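Local coordinates for protein 5'-Methylthioadenosine Nucleosidase (Arabidopsis thaliana, PDB 2H8G) that belongs to the phosphorylase superfamily, forms a dimer and holds adenine in a pocket beside its central mixed beta sheet, at residues Val29-Ala34 and Leu40-Lys45; Val77-Asp82 and Ser96-Ala101; Asp129-Ser134 and Ala196-Met201; Asp140-Ile145 and Ser184-Thr189. One frame throughout, in Å; residues are numbered along the deposited sequence.

Contact 1: residues Val29-Ala34 and Leu40-Lys45; sequences VVFVIA and LPLVNK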
loop_
_atom_site.group_PDB
_atom_site.type_symbol
_atom_site.label_atom_id
_atom_site.label_comp_id
_atom_site.label_asym_id
_atom_site.label_seq_id
_atom_site.Cartn_x
_atom_site.Cartn_y
_atom_site.Cartn_z
ATOM N N VAL A 29 17.890 9.787 11.259
ATOM C CA VAL A 29 16.852 8.821 11.584
ATOM C C VAL A 29 15.516 9.368 11.118
ATOM O O VAL A 29 15.240 10.556 11.270
ATOM C CB VAL A 29 16.757 8.587 13.106
ATOM C CG1 VAL A 29 15.657 7.572 13.410
ATOM C CG2 VAL A 29 18.097 8.116 13.647
ATOM N N VAL A 30 14.689 8.503 10.541
ATOM C CA VAL A 30 13.364 8.910 10.102
ATOM C C VAL A 30 12.331 8.089 10.854
ATOM O O VAL A 30 12.403 6.859 10.871
ATOM C CB VAL A 30 13.134 8.669 8.589
ATOM C CG1 VAL A 30 11.651 8.822 8.260
ATOM C CG2 VAL A 30 13.941 9.663 7.764
ATOM N N PHE A 31 11.399 8.775 11.506
ATOM C CA PHE A 31 10.311 8.103 12.205
ATOM C C PHE A 31 9.122 8.151 11.259
ATOM O O PHE A 31 8.789 9.216 10.739
ATOM C CB PHE A 31 9.893 8.842 13.482
ATOM C CG PHE A 31 10.749 8.548 14.679
ATOM C CD1 PHE A 31 11.981 9.172 14.844
ATOM C CD2 PHE A 31 10.310 7.661 15.661
ATOM C CE1 PHE A 31 12.765 8.919 15.972
ATOM C CE2 PHE A 31 11.088 7.400 16.793
ATOM C CZ PHE A 31 12.317 8.033 16.947
ATOM N N VAL A 32 8.499 7.002 11.016
ATOM C CA VAL A 32 7.309 6.951 10.180
ATOM C C VAL A 32 6.200 6.717 11.195
ATOM O O VAL A 32 6.181 5.687 11.874
ATOM C CB VAL A 32 7.356 5.787 9.176
ATOM C CG1 VAL A 32 6.008 5.658 8.481
ATOM C CG2 VAL A 32 8.455 6.036 8.148
ATOM N N ILE A 33 5.303 7.692 11.324
ATOM C CA ILE A 33 4.208 7.626 12.291
ATOM C C ILE A 33 2.882 7.917 11.596
ATOM O O ILE A 33 2.703 8.967 10.977
ATOM C CB ILE A 33 4.462 8.634 13.438
ATOM C CG1 ILE A 33 5.826 8.328 14.075
ATOM C CG2 ILE A 33 3.352 8.554 14.477
ATOM C CD1 ILE A 33 6.222 9.251 15.216
ATOM N N ALA A 34 1.947 6.979 11.715
ATOM C CA ALA A 34 0.649 7.084 11.057
ATOM C C ALA A 34 -0.286 8.196 11.517
ATOM O O ALA A 34 -0.932 8.839 10.688
ATOM C CB ALA A 34 -0.077 5.755 11.157
ATOM N N LEU A 40 2.921 14.080 17.610
ATOM C CA LEU A 40 3.014 15.330 18.363
ATOM C C LEU A 40 3.795 15.222 19.669
ATOM O O LEU A 40 4.667 16.046 19.938
ATOM C CB LEU A 40 1.616 15.898 18.639
ATOM C CG LEU A 40 0.883 16.475 17.423
ATOM C CD1 LEU A 40 -0.512 16.928 17.830
ATOM C CD2 LEU A 40 1.684 17.639 16.845
ATOM N N PRO A 41 3.496 14.209 20.499
ATOM C CA PRO A 41 4.224 14.069 21.763
ATOM C C PRO A 41 5.736 14.038 21.549
ATOM O O PRO A 41 6.493 14.658 22.298
ATOM C CB PRO A 41 3.693 12.752 22.320
ATOM C CG PRO A 41 2.286 12.716 21.798
ATOM C CD PRO A 41 2.467 13.160 20.370
ATOM N N LEU A 42 6.166 13.318 20.516
ATOM C CA LEU A 42 7.585 13.193 20.201
ATOM C C LEU A 42 8.135 14.479 19.590
ATOM O O LEU A 42 9.262 14.878 19.876
ATOM C CB LEU A 42 7.806 12.023 19.235
ATOM C CG LEU A 42 9.253 11.610 18.955
ATOM C CD1 LEU A 42 9.922 11.165 20.246
ATOM C CD2 LEU A 42 9.270 10.481 17.936
ATOM N N VAL A 43 7.337 15.122 18.744
ATOM C CA VAL A 43 7.749 16.368 18.105
ATOM C C VAL A 43 8.026 17.432 19.167
ATOM O O VAL A 43 9.058 18.101 19.138
ATOM C CB VAL A 43 6.656 16.893 17.145
ATOM C CG1 VAL A 43 7.011 18.293 16.656
ATOM C CG2 VAL A 43 6.507 15.945 15.961
ATOM N N ASN A 44 7.094 17.575 20.103
ATOM C CA ASN A 44 7.215 18.553 21.179
ATOM C C ASN A 44 8.382 18.224 22.103
ATOM O O ASN A 44 9.078 19.120 22.582
ATOM C CB ASN A 44 5.911 18.604 21.982
ATOM C CG ASN A 44 4.747 19.159 21.174
ATOM O OD1 ASN A 44 3.583 19.004 21.549
ATOM N ND2 ASN A 44 5.059 19.820 20.063
ATOM N N LYS A 45 8.598 16.934 22.347
ATOM C CA LYS A 45 9.679 16.491 23.220
ATOM C C LYS A 45 11.048 16.943 22.721
ATOM O O LYS A 45 11.898 17.351 23.511
ATOM C CB LYS A 45 9.657 14.966 23.352
ATOM C CG LYS A 45 10.789 14.397 24.191
ATOM C CD LYS A 45 10.721 14.878 25.631
ATOM C CE LYS A 45 11.866 14.307 26.453
ATOM N NZ LYS A 45 11.781 14.713 27.882
#

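Contact 2: residues Val77-Asp82 and Ser96-Ala101; sequences VCPGRD and SLITFA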
loop_
_atom_site.group_PDB
_atom_site.type_symbol
_atom_site.label_atom_id
_atom_site.label_comp_id
_atom_site.label_asym_id
_atom_site.label_seq_id
_atom_site.Cartn_x
_atom_site.Cartn_y
_atom_site.Cartn_z
ATOM N N VAL A 77 7.880 11.744 9.842
ATOM C CA VAL A 77 6.945 11.889 8.738
ATOM C C VAL A 77 5.612 11.215 9.026
ATOM O O VAL A 77 5.564 10.102 9.554
ATOM C CB VAL A 77 7.541 11.325 7.434
ATOM C CG1 VAL A 77 8.833 12.051 7.113
ATOM C CG2 VAL A 77 7.795 9.831 7.570
ATOM N N CYS A 78 4.533 11.914 8.684
ATOM C CA CYS A 78 3.175 11.426 8.894
ATOM C C CYS A 78 2.388 11.591 7.604
ATOM O O CYS A 78 2.585 12.568 6.878
ATOM C CB CYS A 78 2.485 12.237 9.992
ATOM S SG CYS A 78 3.366 12.292 11.558
ATOM N N PRO A 79 1.478 10.648 7.306
ATOM C CA PRO A 79 0.662 10.704 6.090
ATOM C C PRO A 79 -0.263 11.921 6.061
ATOM O O PRO A 79 -0.726 12.335 4.998
ATOM C CB PRO A 79 -0.097 9.377 6.121
ATOM C CG PRO A 79 -0.225 9.095 7.584
ATOM C CD PRO A 79 1.150 9.450 8.101
ATOM N N GLY A 80 -0.529 12.483 7.236
ATOM C CA GLY A 80 -1.371 13.663 7.325
ATOM C C GLY A 80 -2.863 13.438 7.204
ATOM O O GLY A 80 -3.346 12.304 7.195
ATOM N N ARG A 81 -3.597 14.539 7.095
ATOM C CA ARG A 81 -5.048 14.501 6.989
ATOM C C ARG A 81 -5.535 14.122 5.599
ATOM O O ARG A 81 -5.006 14.582 4.586
ATOM C CB ARG A 81 -5.634 15.866 7.349
ATOM C CG ARG A 81 -5.047 16.484 8.604
ATOM C CD ARG A 81 -4.872 17.989 8.452
ATOM N NE ARG A 81 -4.069 18.325 7.276
ATOM C CZ ARG A 81 -4.551 18.437 6.040
ATOM N NH1 ARG A 81 -5.844 18.248 5.807
ATOM N NH2 ARG A 81 -3.737 18.730 5.033
ATOM N N ASP A 82 -6.555 13.277 5.565
ATOM C CA ASP A 82 -7.157 12.857 4.313
ATOM C C ASP A 82 -7.969 14.050 3.816
ATOM O O ASP A 82 -8.767 14.612 4.565
ATOM C CB ASP A 82 -8.084 11.668 4.548
ATOM C CG ASP A 82 -8.783 11.224 3.285
ATOM O OD1 ASP A 82 -8.085 10.766 2.359
ATOM O OD2 ASP A 82 -10.025 11.341 3.213
ATOM N N SER A 96 3.224 3.011 3.157
ATOM C CA SER A 96 4.225 2.571 2.199
ATOM C C SER A 96 4.706 3.746 1.360
ATOM O O SER A 96 5.896 3.855 1.070
ATOM C CB SER A 96 3.661 1.460 1.295
ATOM O OG SER A 96 2.766 1.955 0.314
ATOM N N LEU A 97 3.785 4.635 0.991
ATOM C CA LEU A 97 4.136 5.796 0.175
ATOM C C LEU A 97 5.053 6.778 0.898
ATOM O O LEU A 97 6.061 7.213 0.337
ATOM C CB LEU A 97 2.875 6.525 -0.292
ATOM C CG LEU A 97 1.962 5.752 -1.244
ATOM C CD1 LEU A 97 0.640 6.478 -1.382
ATOM C CD2 LEU A 97 2.643 5.601 -2.594
ATOM N N ILE A 98 4.727 7.129 2.138
ATOM C CA ILE A 98 5.582 8.072 2.853
ATOM C C ILE A 98 6.925 7.453 3.219
ATOM O O ILE A 98 7.931 8.152 3.308
ATOM C CB ILE A 98 4.895 8.645 4.118
ATOM C CG1 ILE A 98 4.668 7.555 5.166
ATOM C CG2 ILE A 98 3.578 9.293 3.727
ATOM C CD1 ILE A 98 4.059 8.079 6.456
ATOM N N THR A 99 6.954 6.139 3.420
ATOM C CA THR A 99 8.212 5.473 3.733
ATOM C C THR A 99 9.098 5.532 2.485
ATOM O O THR A 99 10.285 5.858 2.567
ATOM C CB THR A 99 7.993 3.997 4.128
ATOM O OG1 THR A 99 7.178 3.934 5.301
ATOM C CG2 THR A 99 9.325 3.320 4.412
ATOM N N PHE A 100 8.506 5.234 1.331
ATOM C CA PHE A 100 9.232 5.254 0.069
ATOM C C PHE A 100 9.760 6.654 -0.239
ATOM O O PHE A 100 10.946 6.831 -0.510
ATOM C CB PHE A 100 8.316 4.798 -1.070
ATOM C CG PHE A 100 8.956 4.865 -2.427
ATOM C CD1 PHE A 100 9.894 3.916 -2.819
ATOM C CD2 PHE A 100 8.634 5.893 -3.307
ATOM C CE1 PHE A 100 10.506 3.993 -4.073
ATOM C CE2 PHE A 100 9.239 5.978 -4.560
ATOM C CZ PHE A 100 10.174 5.027 -4.940
ATOM N N ALA A 101 8.878 7.649 -0.187
ATOM C CA ALA A 101 9.276 9.022 -0.487
ATOM C C ALA A 101 10.300 9.570 0.507
ATOM O O ALA A 101 11.242 10.266 0.115
ATOM C CB ALA A 101 8.041 9.923 -0.530
#

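Contact 3: residues Asp129-Ser134 and Ala196-Met201; sequences DVFLVS and ATLKDM. With ADE (adenine), chain C.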
loop_
_atom_site.group_PDB
_atom_site.type_symbol
_atom_site.label_atom_id
_atom_site.label_comp_id
_atom_site.label_asym_id
_atom_site.label_seq_id
_atom_site.Cartn_x
_atom_site.Cartn_y
_atom_site.Cartn_z
ATOM N N ASP A 129 2.319 -1.366 27.346
ATOM C CA ASP A 129 3.616 -1.915 26.973
ATOM C C ASP A 129 4.081 -1.347 25.641
ATOM O O ASP A 129 3.288 -1.201 24.713
ATOM C CB ASP A 129 3.559 -3.439 26.811
ATOM C CG ASP A 129 3.421 -4.173 28.121
ATOM O OD1 ASP A 129 3.741 -3.595 29.180
ATOM O OD2 ASP A 129 3.010 -5.351 28.080
ATOM N N VAL A 130 5.367 -1.023 25.554
ATOM C CA VAL A 130 5.932 -0.546 24.304
ATOM C C VAL A 130 6.873 -1.661 23.875
ATOM O O VAL A 130 7.894 -1.907 24.516
ATOM C CB VAL A 130 6.723 0.756 24.457
ATOM C CG1 VAL A 130 7.271 1.176 23.095
ATOM C CG2 VAL A 130 5.824 1.846 25.029
ATOM N N PHE A 131 6.495 -2.341 22.799
ATOM C CA PHE A 131 7.243 -3.467 22.253
ATOM C C PHE A 131 8.244 -3.122 21.161
ATOM O O PHE A 131 8.044 -2.187 20.386
ATOM C CB PHE A 131 6.279 -4.485 21.635
ATOM C CG PHE A 131 5.641 -5.424 22.614
ATOM C CD1 PHE A 131 4.646 -4.992 23.486
ATOM C CD2 PHE A 131 6.010 -6.765 22.630
ATOM C CE1 PHE A 131 4.028 -5.890 24.357
ATOM C CE2 PHE A 131 5.397 -7.661 23.493
ATOM C CZ PHE A 131 4.407 -7.226 24.359
ATOM N N LEU A 132 9.308 -3.918 21.100
ATOM C CA LEU A 132 10.308 -3.805 20.049
ATOM C C LEU A 132 9.916 -5.029 19.211
ATOM O O LEU A 132 9.839 -6.133 19.741
ATOM C CB LEU A 132 11.717 -3.989 20.612
ATOM C CG LEU A 132 12.872 -3.730 19.645
ATOM C CD1 LEU A 132 12.860 -2.274 19.201
ATOM C CD2 LEU A 132 14.180 -4.060 20.341
ATOM N N VAL A 133 9.654 -4.844 17.925
ATOM C CA VAL A 133 9.234 -5.962 17.079
ATOM C C VAL A 133 10.374 -6.823 16.535
ATOM O O VAL A 133 11.386 -6.299 16.077
ATOM C CB VAL A 133 8.392 -5.438 15.889
ATOM C CG1 VAL A 133 8.084 -6.568 14.917
ATOM C CG2 VAL A 133 7.103 -4.819 16.406
ATOM N N SER A 134 10.193 -8.145 16.576
ATOM C CA SER A 134 11.191 -9.091 16.070
ATOM C C SER A 134 11.058 -9.250 14.554
ATOM O O SER A 134 12.019 -9.051 13.811
ATOM C CB SER A 134 11.027 -10.454 16.754
ATOM O OG SER A 134 9.692 -10.923 16.678
ATOM N N ALA A 196 1.439 -14.100 16.290
ATOM C CA ALA A 196 1.725 -12.692 16.522
ATOM C C ALA A 196 1.333 -12.287 17.940
ATOM O O ALA A 196 0.401 -12.844 18.520
ATOM C CB ALA A 196 0.965 -11.832 15.518
ATOM N N THR A 197 2.058 -11.320 18.495
ATOM C CA THR A 197 1.756 -10.808 19.819
ATOM C C THR A 197 1.063 -9.469 19.648
ATOM O O THR A 197 0.261 -9.068 20.492
ATOM C CB THR A 197 3.039 -10.562 20.644
ATOM O OG1 THR A 197 3.672 -11.814 20.926
ATOM C CG2 THR A 197 2.716 -9.854 21.954
ATOM N N LEU A 198 1.367 -8.799 18.536
ATOM C CA LEU A 198 0.835 -7.463 18.247
ATOM C C LEU A 198 0.107 -7.380 16.911
ATOM O O LEU A 198 0.424 -8.112 15.972
ATOM C CB LEU A 198 1.991 -6.462 18.230
ATOM C CG LEU A 198 2.997 -6.576 19.376
ATOM C CD1 LEU A 198 4.267 -5.821 19.012
ATOM C CD2 LEU A 198 2.387 -6.050 20.665
ATOM N N LYS A 199 -0.842 -6.452 16.827
ATOM C CA LYS A 199 -1.646 -6.257 15.628
ATOM C C LYS A 199 -1.729 -4.769 15.303
ATOM O O LYS A 199 -2.065 -3.957 16.173
ATOM C CB LYS A 199 -3.052 -6.827 15.867
ATOM C CG LYS A 199 -4.041 -6.650 14.728
ATOM C CD LYS A 199 -5.420 -7.202 15.128
ATOM C CE LYS A 199 -6.427 -7.069 14.006
ATOM N NZ LYS A 199 -6.683 -5.645 13.636
ATOM N N ASP A 200 -1.415 -4.406 14.062
ATOM C CA ASP A 200 -1.478 -2.999 13.664
ATOM C C ASP A 200 -1.961 -2.851 12.228
ATOM O O ASP A 200 -2.455 -3.809 11.627
ATOM C CB ASP A 200 -0.118 -2.314 13.824
ATOM C CG ASP A 200 0.838 -2.639 12.699
ATOM O OD1 ASP A 200 1.765 -1.835 12.449
ATOM O OD2 ASP A 200 0.678 -3.704 12.065
ATOM N N MET A 201 -1.814 -1.652 11.673
ATOM C CA MET A 201 -2.287 -1.395 10.325
ATOM C C MET A 201 -1.250 -0.867 9.337
ATOM O O MET A 201 -1.608 -0.549 8.205
ATOM C CB MET A 201 -3.480 -0.428 10.383
ATOM C CG MET A 201 -4.690 -1.002 11.105
ATOM S SD MET A 201 -5.970 0.213 11.486
ATOM C CE MET A 201 -6.529 0.619 9.867
HETATM N N9 ADE C . -4.168 -0.025 16.525
HETATM C C8 ADE C . -4.519 -0.040 17.830
HETATM N N7 ADE C . -5.207 -1.147 18.198
HETATM C C5 ADE C . -5.295 -1.876 17.042
HETATM C C6 ADE C . -5.884 -3.149 16.704
HETATM N N6 ADE C . -6.515 -3.879 17.616
HETATM N N1 ADE C . -5.774 -3.596 15.366
HETATM C C2 ADE C . -5.119 -2.827 14.435
HETATM N N3 ADE C . -4.524 -1.596 14.674
HETATM C C4 ADE C . -4.653 -1.195 15.992
#

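Contact 4: residues Asp140-Ile145 and Ser184-Thr189; sequences DRRIPI and STQDET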
loop_
_atom_site.group_PDB
_atom_site.type_symbol
_atom_site.label_atom_id
_atom_site.label_comp_id
_atom_site.label_asym_id
_atom_site.label_seq_id
_atom_site.Cartn_x
_atom_site.Cartn_y
_atom_site.Cartn_z
ATOM N N ASP A 140 -3.935 -10.145 6.236
ATOM C CA ASP A 140 -5.072 -9.949 5.341
ATOM C C ASP A 140 -4.768 -9.945 3.844
ATOM O O ASP A 140 -5.530 -9.388 3.052
ATOM C CB ASP A 140 -5.817 -8.661 5.723
ATOM C CG ASP A 140 -5.017 -7.401 5.423
ATOM O OD1 ASP A 140 -3.786 -7.491 5.228
ATOM O OD2 ASP A 140 -5.635 -6.309 5.402
ATOM N N ARG A 141 -3.656 -10.557 3.448
ATOM C CA ARG A 141 -3.330 -10.646 2.025
ATOM C C ARG A 141 -3.316 -12.141 1.747
ATOM O O ARG A 141 -2.258 -12.768 1.664
ATOM C CB ARG A 141 -1.965 -10.017 1.721
ATOM C CG ARG A 141 -1.806 -8.614 2.290
ATOM C CD ARG A 141 -0.734 -7.826 1.547
ATOM N NE ARG A 141 0.533 -8.540 1.485
ATOM C CZ ARG A 141 1.600 -8.080 0.838
ATOM N NH1 ARG A 141 1.535 -6.910 0.212
ATOM N NH2 ARG A 141 2.718 -8.793 0.798
ATOM N N ARG A 142 -4.517 -12.703 1.633
ATOM C CA ARG A 142 -4.687 -14.137 1.423
ATOM C C ARG A 142 -4.728 -14.533 -0.043
ATOM O O ARG A 142 -5.660 -14.197 -0.761
ATOM C CB ARG A 142 -5.978 -14.611 2.100
ATOM C CG ARG A 142 -6.141 -14.166 3.562
ATOM C CD ARG A 142 -7.482 -14.641 4.122
ATOM N NE ARG A 142 -8.578 -14.254 3.235
ATOM C CZ ARG A 142 -9.255 -13.112 3.309
ATOM N NH1 ARG A 142 -8.976 -12.221 4.254
ATOM N NH2 ARG A 142 -10.182 -12.841 2.397
ATOM N N ILE A 143 -3.699 -15.252 -0.482
ATOM C CA ILE A 143 -3.627 -15.724 -1.863
ATOM C C ILE A 143 -3.349 -17.216 -1.685
ATOM O O ILE A 143 -2.205 -17.665 -1.740
ATOM C CB ILE A 143 -2.477 -15.033 -2.634
ATOM C CG1 ILE A 143 -2.521 -13.520 -2.387
ATOM C CG2 ILE A 143 -2.633 -15.299 -4.123
ATOM C CD1 ILE A 143 -1.348 -12.750 -2.977
ATOM N N PRO A 144 -4.418 -18.001 -1.455
ATOM C CA PRO A 144 -4.413 -19.450 -1.232
ATOM C C PRO A 144 -3.853 -20.372 -2.305
ATOM O O PRO A 144 -4.437 -21.417 -2.593
ATOM C CB PRO A 144 -5.877 -19.746 -0.917
ATOM C CG PRO A 144 -6.591 -18.784 -1.789
ATOM C CD PRO A 144 -5.802 -17.508 -1.581
ATOM N N ILE A 145 -2.717 -19.999 -2.882
ATOM C CA ILE A 145 -2.080 -20.821 -3.901
ATOM C C ILE A 145 -0.573 -20.831 -3.666
ATOM O O ILE A 145 -0.031 -19.941 -3.014
ATOM C CB ILE A 145 -2.393 -20.301 -5.323
ATOM C CG1 ILE A 145 -1.906 -18.861 -5.481
ATOM C CG2 ILE A 145 -3.890 -20.391 -5.584
ATOM C CD1 ILE A 145 -2.255 -18.244 -6.818
ATOM N N SER A 184 -11.720 -9.857 11.715
ATOM C CA SER A 184 -12.701 -10.797 11.199
ATOM C C SER A 184 -12.303 -12.196 11.628
ATOM O O SER A 184 -11.191 -12.422 12.102
ATOM C CB SER A 184 -12.764 -10.730 9.671
ATOM O OG SER A 184 -11.605 -11.298 9.084
ATOM N N THR A 185 -13.220 -13.142 11.468
ATOM C CA THR A 185 -12.941 -14.515 11.840
ATOM C C THR A 185 -11.770 -15.038 11.013
ATOM O O THR A 185 -10.932 -15.788 11.510
ATOM C CB THR A 185 -14.180 -15.400 11.615
ATOM O OG1 THR A 185 -14.607 -15.290 10.252
ATOM C CG2 THR A 185 -15.320 -14.955 12.531
ATOM N N GLN A 186 -11.704 -14.624 9.751
ATOM C CA GLN A 186 -10.623 -15.051 8.872
ATOM C C GLN A 186 -9.297 -14.449 9.341
ATOM O O GLN A 186 -8.268 -15.124 9.335
ATOM C CB GLN A 186 -10.920 -14.628 7.430
ATOM C CG GLN A 186 -9.875 -15.057 6.408
ATOM C CD GLN A 186 -9.611 -16.555 6.405
ATOM O OE1 GLN A 186 -8.857 -17.070 7.235
ATOM N NE2 GLN A 186 -10.238 -17.263 5.472
ATOM N N ASP A 187 -9.324 -13.183 9.750
ATOM C CA ASP A 187 -8.109 -12.528 10.234
ATOM C C ASP A 187 -7.593 -13.244 11.477
ATOM O O ASP A 187 -6.403 -13.537 11.597
ATOM C CB ASP A 187 -8.368 -11.066 10.617
ATOM C CG ASP A 187 -8.808 -10.204 9.448
ATOM O OD1 ASP A 187 -8.446 -10.502 8.291
ATOM O OD2 ASP A 187 -9.504 -9.194 9.702
ATOM N N GLU A 188 -8.504 -13.500 12.410
ATOM C CA GLU A 188 -8.171 -14.152 13.669
ATOM C C GLU A 188 -7.489 -15.502 13.494
ATOM O O GLU A 188 -6.494 -15.785 14.155
ATOM C CB GLU A 188 -9.435 -14.314 14.516
ATOM C CG GLU A 188 -9.213 -15.002 15.858
ATOM C CD GLU A 188 -10.470 -15.029 16.711
ATOM O OE1 GLU A 188 -11.545 -15.381 16.178
ATOM O OE2 GLU A 188 -10.384 -14.707 17.913
ATOM N N THR A 189 -8.025 -16.335 12.609
ATOM C CA THR A 189 -7.448 -17.654 12.371
ATOM C C THR A 189 -5.992 -17.543 11.932
ATOM O O THR A 189 -5.135 -18.307 12.376
ATOM C CB THR A 189 -8.233 -18.421 11.281
ATOM O OG1 THR A 189 -9.596 -18.582 11.693
ATOM C CG2 THR A 189 -7.616 -19.794 11.052
HETATM O O HOH W 1 -7.462 -12.394 6.713
#

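Contact 1: residues Val29-Ala34 and Leu40-Lys45
Leu42 reaches from helix 36-45 onto the flat face of the Phe31 ring. Its CD2 methyl lies 3.8 Å from the centroid of the Phe31 six-membered ring and only 14° off the ring normal, a CH-pi contact displaced toward the rim. Phe31 CE2 and CD2 are each 3.8 Å from Leu42 CD2. With CG of Leu42 anti to the backbone N (chi1 -171°), the side chain extends from the helix toward the sheet, and the two side chains meet at about a right angle, the leucine methyl lying over the ring. A branched leucine suits this place because one methyl can cover an aromatic face, while the broad, flat phenylalanine offers a surface that such a methyl can approach closely.

The same methyl has a second neighbour: Ile33 CD1 stands 4.3 Å from Leu42 CD2, the unbranched arm of the isoleucine extending from the backbone with chi2 179°. Phe31 and Ile33, two residues apart, both point toward the helix, and all three residues are buried, which suits their apolar side chains. Alternation along an extended chain puts Phe31 and Ile33 on one side, and their contact with Leu42 joins strand 28-32, a parallel neighbour of strands 72-78 and 110-119 in the central mixed sheet of this phosphorylase-superfamily fold, to the helix that follows it. The intervening Val32 belongs to the sheet's other side, where it meets Ile111 and Val77.

Helix 233-259 also joins this layer, for Ile256 touches Phe31 and Ala252 touches Leu42.

Contact 2: residues Val77-Asp82 and Ser96-Ala101
Ile98 sets its CG1 between its own backbone N and carbonyl carbon (chi1 66°), a crowded choice for a helix residue, and then runs straight on to CD1 (chi2 177°). The result is that both arms of the isoleucine face the end of strand 72-78. CD1 is the busier of the two: Ile98 CD1 lies 3.6 Å from Pro79 CD and 3.7 Å from Pro79 N, where the chain leaves the strand. The other branch, Ile98 CG2, approaches Pro79 CA at 4.0 Å, so the proline is touched at two points, its ring and the isoleucine chain lying oblique to one another. On the strand side, Val77 CG2 stands 4.3 Å from Ile98 CD1, and Val77 O is 4.0 Å from the same methyl.

Each residue type fits its place. A beta-branched isoleucine presents two arms at once, valine suits an extended strand, and proline, having no backbone N-H to satisfy, offers an apolar ring where the sheet ends.

Val77 also touches Val30 and Val32 of strand 28-32, and Ile98 packs on Val32 and Trp62, so helix 92-106 lies across both parallel strands. Farther round this helix Thr99 and Phe100 touch Val209 of helix 203-212, while Leu97 and Phe100 pack against Phe100 and Leu97 of the second subunit.

Contact 3: residues Asp129-Ser134 and Ala196-Met201
Phe131 turns one ring face to Leu198, and the two side chains run obliquely to each other. They join strand 130-138 to strand 198-200 within the curled mixed sheet of the phosphorylase-superfamily fold, where the two strands are not hydrogen-bonded to one another but both flank strand 171-177. Leu198 CD2 sits 3.9 Å from the centroid of the Phe131 ring and 16° off its normal, a CH-pi contact set toward the rim. The sister methyl grips the base of the same residue, with Leu198 CD1 3.6 Å from Phe131 CB. The fork of a leucine thus holds the phenylalanine at both ring and stem, while CG of Phe131, beside its backbone N (chi1 -82°), keeps the ring on the side facing Leu198.

At the far end of the ring Thr197 crosses at about a right angle, its CG2 3.8 Å from Phe131 CE2. Threonine serves here through its methyl. Val133, two residues on from Phe131, slides past Leu198 in the opposite direction, with its CG2 4.0 Å from Leu198 CD1. Val223 of strand 217-226 touches both Phe131 and Leu198, adding to this apolar core.

Just beyond Leu198, the chain lines the adenine pocket. The Asp200 carboxylate forms a salt bridge to Lys221, and its other oxygen bonds Thr177. Met201 CG lies 3.6 Å from adenine N3. Lys199, fully extended through chi3 and bent only at chi4, brings its NZ to the ring, where Lys199 NZ donates to adenine N1 at 2.8 Å.

Contact 4: residues Asp140-Ile145 and Ser184-Thr189
The irregular loop 140-145 comes up to the first turn of helix 185-193, its Asp140 and Asp187 having CA atoms 6.3 Å apart. That turn is closed by a capping box: Ser184, at the N-cap, accepts from Asp187 N through OG at 3.0 Å, and Asp187 OD2 in return receives Ser184 N at 3.1 Å, from above the carboxylate plane. Serine and aspartate suit these places because their short side chains can reach the N-H groups that a helix start leaves without backbone acceptors.

Across the contact, Arg142 crosses Gln186 obliquely. The arginine bends at chi3, and its guanidinium face is met by Gln186 CG, which also sits 3.3 Å from Arg142 CD; the guanidinium and amide planes are 18° apart. Gln186 bends at chi2 (56°), which brings its amide near Arg142 CD. The glutamine CG therefore meets both the aliphatic arm of the arginine and its flat end.

Arg142 and Asp187 find their charged partners across the dimer: Arg142 NH2 forms salt bridges with Asp187 and Asp182 of the second subunit, and Asp187 OD2 receives Arg142 of the second subunit in exchange. Within the chain the Arg142-Asp187 pair is too far apart for a salt bridge and is joined through water, which takes a bond from Arg142 NH1 at the guanidinium edge at 2.9 Å and donates to Asp187 OD1 at 2.7 Å.

From the N terminus, contact 1 closes first, folding helix 36-45 back onto strand 28-32. Contact 2 comes next in series, bringing the end of strand 72-78 to helix 92-106; it touches contact 1 directly, because strands 28-32 and 72-78 are neighbours and probably bond through Phe31 O and Val77 N. Contact 3 then closes a long loop of 61 residues, joining strand 130-138 to strand 198-200 near the adenine. Contact 4 lies within that span, linking a loop after strand 130-138 to helix 185-193, which leads into strand 198-200. Contacts 1 and 3 share the sheet on opposite sides of the chain's centre, while contacts 2 and 4 both meet the second subunit.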